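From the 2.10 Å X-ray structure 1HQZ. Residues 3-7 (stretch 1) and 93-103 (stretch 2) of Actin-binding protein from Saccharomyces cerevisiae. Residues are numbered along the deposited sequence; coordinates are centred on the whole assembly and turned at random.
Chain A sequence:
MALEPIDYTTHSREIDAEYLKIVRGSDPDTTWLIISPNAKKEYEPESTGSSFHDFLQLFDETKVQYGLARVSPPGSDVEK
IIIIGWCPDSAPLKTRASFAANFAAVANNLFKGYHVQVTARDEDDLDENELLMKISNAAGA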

# COMPACT_ATOMS: atom_id res chain seq x y z
N LEU A 3 -18.35 -9.02 9.83
CA LEU A 3 -17.97 -8.94 8.39
C LEU A 3 -16.82 -9.89 8.05
O LEU A 3 -16.63 -10.90 8.73
CB LEU A 3 -17.59 -7.49 8.04
CG LEU A 3 -17.03 -6.61 9.16
CD1 LEU A 3 -15.76 -7.23 9.72
CD2 LEU A 3 -16.76 -5.21 8.63
N GLU A 4 -16.06 -9.58 7.01
CA GLU A 4 -14.95 -10.42 6.58
C GLU A 4 -13.61 -9.79 6.96
O GLU A 4 -13.05 -9.02 6.19
CB GLU A 4 -15.04 -10.64 5.06
CG GLU A 4 -14.43 -11.93 4.56
CD GLU A 4 -14.84 -12.24 3.13
OE1 GLU A 4 -14.41 -11.51 2.21
OE2 GLU A 4 -15.59 -13.21 2.92
N PRO A 5 -13.09 -10.12 8.15
CA PRO A 5 -11.82 -9.58 8.66
C PRO A 5 -10.64 -9.92 7.76
O PRO A 5 -10.61 -10.98 7.13
CB PRO A 5 -11.69 -10.24 10.03
CG PRO A 5 -13.11 -10.50 10.43
CD PRO A 5 -13.70 -11.01 9.15
N ILE A 6 -9.66 -9.03 7.71
CA ILE A 6 -8.48 -9.25 6.88
C ILE A 6 -7.47 -10.10 7.63
O ILE A 6 -7.33 -9.99 8.85
CB ILE A 6 -7.79 -7.92 6.49
CG1 ILE A 6 -6.60 -8.22 5.57
CG2 ILE A 6 -7.30 -7.19 7.74
CD1 ILE A 6 -5.82 -7.00 5.14
N ASP A 7 -6.76 -10.95 6.90
CA ASP A 7 -5.75 -11.79 7.52
C ASP A 7 -4.37 -11.41 7.01
O ASP A 7 -4.02 -11.73 5.88
CB ASP A 7 -6.03 -13.27 7.24
CG ASP A 7 -4.84 -14.16 7.55
OD1 ASP A 7 -4.08 -13.85 8.50
OD2 ASP A 7 -4.67 -15.18 6.85
N LEU A 93 -17.69 -8.81 -3.72
CA LEU A 93 -18.61 -8.01 -2.92
C LEU A 93 -18.24 -7.91 -1.45
O LEU A 93 -17.98 -6.82 -0.94
CB LEU A 93 -20.04 -8.57 -3.03
CG LEU A 93 -21.12 -7.78 -2.29
CD1 LEU A 93 -21.32 -6.45 -2.98
CD2 LEU A 93 -22.43 -8.55 -2.27
N LYS A 94 -18.21 -9.04 -0.78
CA LYS A 94 -17.90 -9.09 0.64
C LYS A 94 -16.59 -8.44 1.06
O LYS A 94 -16.50 -7.88 2.15
CB LYS A 94 -17.94 -10.53 1.13
CG LYS A 94 -19.31 -11.18 1.00
CD LYS A 94 -19.28 -12.61 1.50
CE LYS A 94 -20.63 -13.29 1.30
NZ LYS A 94 -20.62 -14.73 1.72
N THR A 95 -15.57 -8.51 0.20
CA THR A 95 -14.29 -7.90 0.55
C THR A 95 -14.37 -6.38 0.41
O THR A 95 -13.73 -5.64 1.16
CB THR A 95 -13.14 -8.44 -0.34
OG1 THR A 95 -13.37 -8.09 -1.71
CG2 THR A 95 -13.05 -9.95 -0.23
N ARG A 96 -15.16 -5.90 -0.55
CA ARG A 96 -15.32 -4.47 -0.75
C ARG A 96 -16.13 -3.88 0.40
O ARG A 96 -15.95 -2.73 0.78
CB ARG A 96 -16.05 -4.19 -2.07
CG ARG A 96 -15.16 -4.27 -3.29
CD ARG A 96 -15.90 -3.84 -4.54
NE ARG A 96 -16.88 -4.84 -4.96
CZ ARG A 96 -18.18 -4.62 -5.09
NH1 ARG A 96 -18.68 -3.42 -4.84
NH2 ARG A 96 -18.98 -5.60 -5.47
N ALA A 97 -17.04 -4.69 0.95
CA ALA A 97 -17.88 -4.24 2.05
C ALA A 97 -17.11 -4.20 3.36
O ALA A 97 -17.52 -3.54 4.31
CB ALA A 97 -19.08 -5.16 2.19
N SER A 98 -15.97 -4.89 3.40
CA SER A 98 -15.16 -4.91 4.61
C SER A 98 -13.93 -4.03 4.48
O SER A 98 -13.16 -3.88 5.43
CB SER A 98 -14.73 -6.35 4.92
OG SER A 98 -15.86 -7.19 5.09
N PHE A 99 -13.76 -3.44 3.30
CA PHE A 99 -12.62 -2.58 3.00
C PHE A 99 -12.35 -1.44 3.99
O PHE A 99 -11.24 -1.31 4.48
CB PHE A 99 -12.76 -1.99 1.60
CG PHE A 99 -11.70 -0.98 1.26
CD1 PHE A 99 -10.38 -1.38 1.06
CD2 PHE A 99 -12.01 0.37 1.16
CE1 PHE A 99 -9.39 -0.44 0.76
CE2 PHE A 99 -11.03 1.32 0.86
CZ PHE A 99 -9.71 0.91 0.66
N ALA A 100 -13.36 -0.62 4.26
CA ALA A 100 -13.18 0.50 5.18
C ALA A 100 -12.63 -0.00 6.51
O ALA A 100 -11.70 0.58 7.07
CB ALA A 100 -14.51 1.22 5.40
N ALA A 101 -13.19 -1.10 7.01
CA ALA A 101 -12.73 -1.66 8.27
C ALA A 101 -11.32 -2.22 8.16
O ALA A 101 -10.46 -1.95 9.01
CB ALA A 101 -13.70 -2.76 8.74
N ASN A 102 -11.06 -2.99 7.10
CA ASN A 102 -9.74 -3.59 6.91
C ASN A 102 -8.62 -2.61 6.59
O ASN A 102 -7.47 -2.82 6.99
CB ASN A 102 -9.80 -4.69 5.86
CG ASN A 102 -10.57 -5.91 6.33
OD1 ASN A 102 -10.52 -6.26 7.51
ND2 ASN A 102 -11.28 -6.57 5.42
N PHE A 103 -8.94 -1.55 5.86
CA PHE A 103 -7.93 -0.57 5.52
C PHE A 103 -7.51 0.11 6.82
O PHE A 103 -6.33 0.36 7.04
CB PHE A 103 -8.49 0.45 4.51
CG PHE A 103 -7.44 1.38 3.93
CD1 PHE A 103 -6.09 1.07 3.97
CD2 PHE A 103 -7.83 2.57 3.30
CE1 PHE A 103 -5.14 1.91 3.39
CE2 PHE A 103 -6.87 3.42 2.72
CZ PHE A 103 -5.53 3.08 2.76

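Residues 3-7 form an irregular segment laid along the helix of residues 93-103, and the contact buries 380 Å² summed over both sides. The CA atoms of Glu4 and Ser98 lie 5.9 Å apart and those of Ile6 and Asn102 5.8 Å, so two residues along the segment correspond to one helical turn.

Leu3 directs its CA-to-CB bond toward the helix. Leu3 CD2 lies 3.9 Å from Ala101 CB, an apolar contact at the exposed margin, and Leu3 CB is 3.4 Å from Ser98 OG.

Glu4 has the largest covered area, 89 Å². Glu4 N donates to Ser98 OG (3.1 Å, N-H...O angle 155°), while Ser98 OG itself donates to Lys94 O at 3.1 Å. The serine hydroxyl, with chi1 at -58° (m), thus accepts from the segment and gives its proton to its own helix, a double role that suits a short side chain in a buried position. The Glu4 side chain, t at chi1 and chi2, runs beside the preceding turn, placing Glu4 OE1 3.2 Å from Thr95 CG2 and 3.8 Å from Lys94 CB. These are packing contacts; the end of the Lys94 side chain leads away, and no salt bridge forms.

Asn102, chi1 m, reads the backbone with both ends of its amide. Asn102 ND2 donates to Glu4 O at 3.1 Å and a nearly linear 175°. An amide suits the site because it carries a donor and an acceptor together.

Pro5, whose CA-to-CB bond points away, loses 5 Å². Its N carries no hydrogen and donates no bond here; the donors on either side of it are Glu4 N and Ile6 N.

Ile6 turns back toward the helix. Asn102 OD1 accepts from Ile6 N at 2.9 Å, but the 125° angle makes this bond weak; Ile6 CG2 comes to 3.4 Å from Asn102 OD1. Asp7 points away and makes no contact.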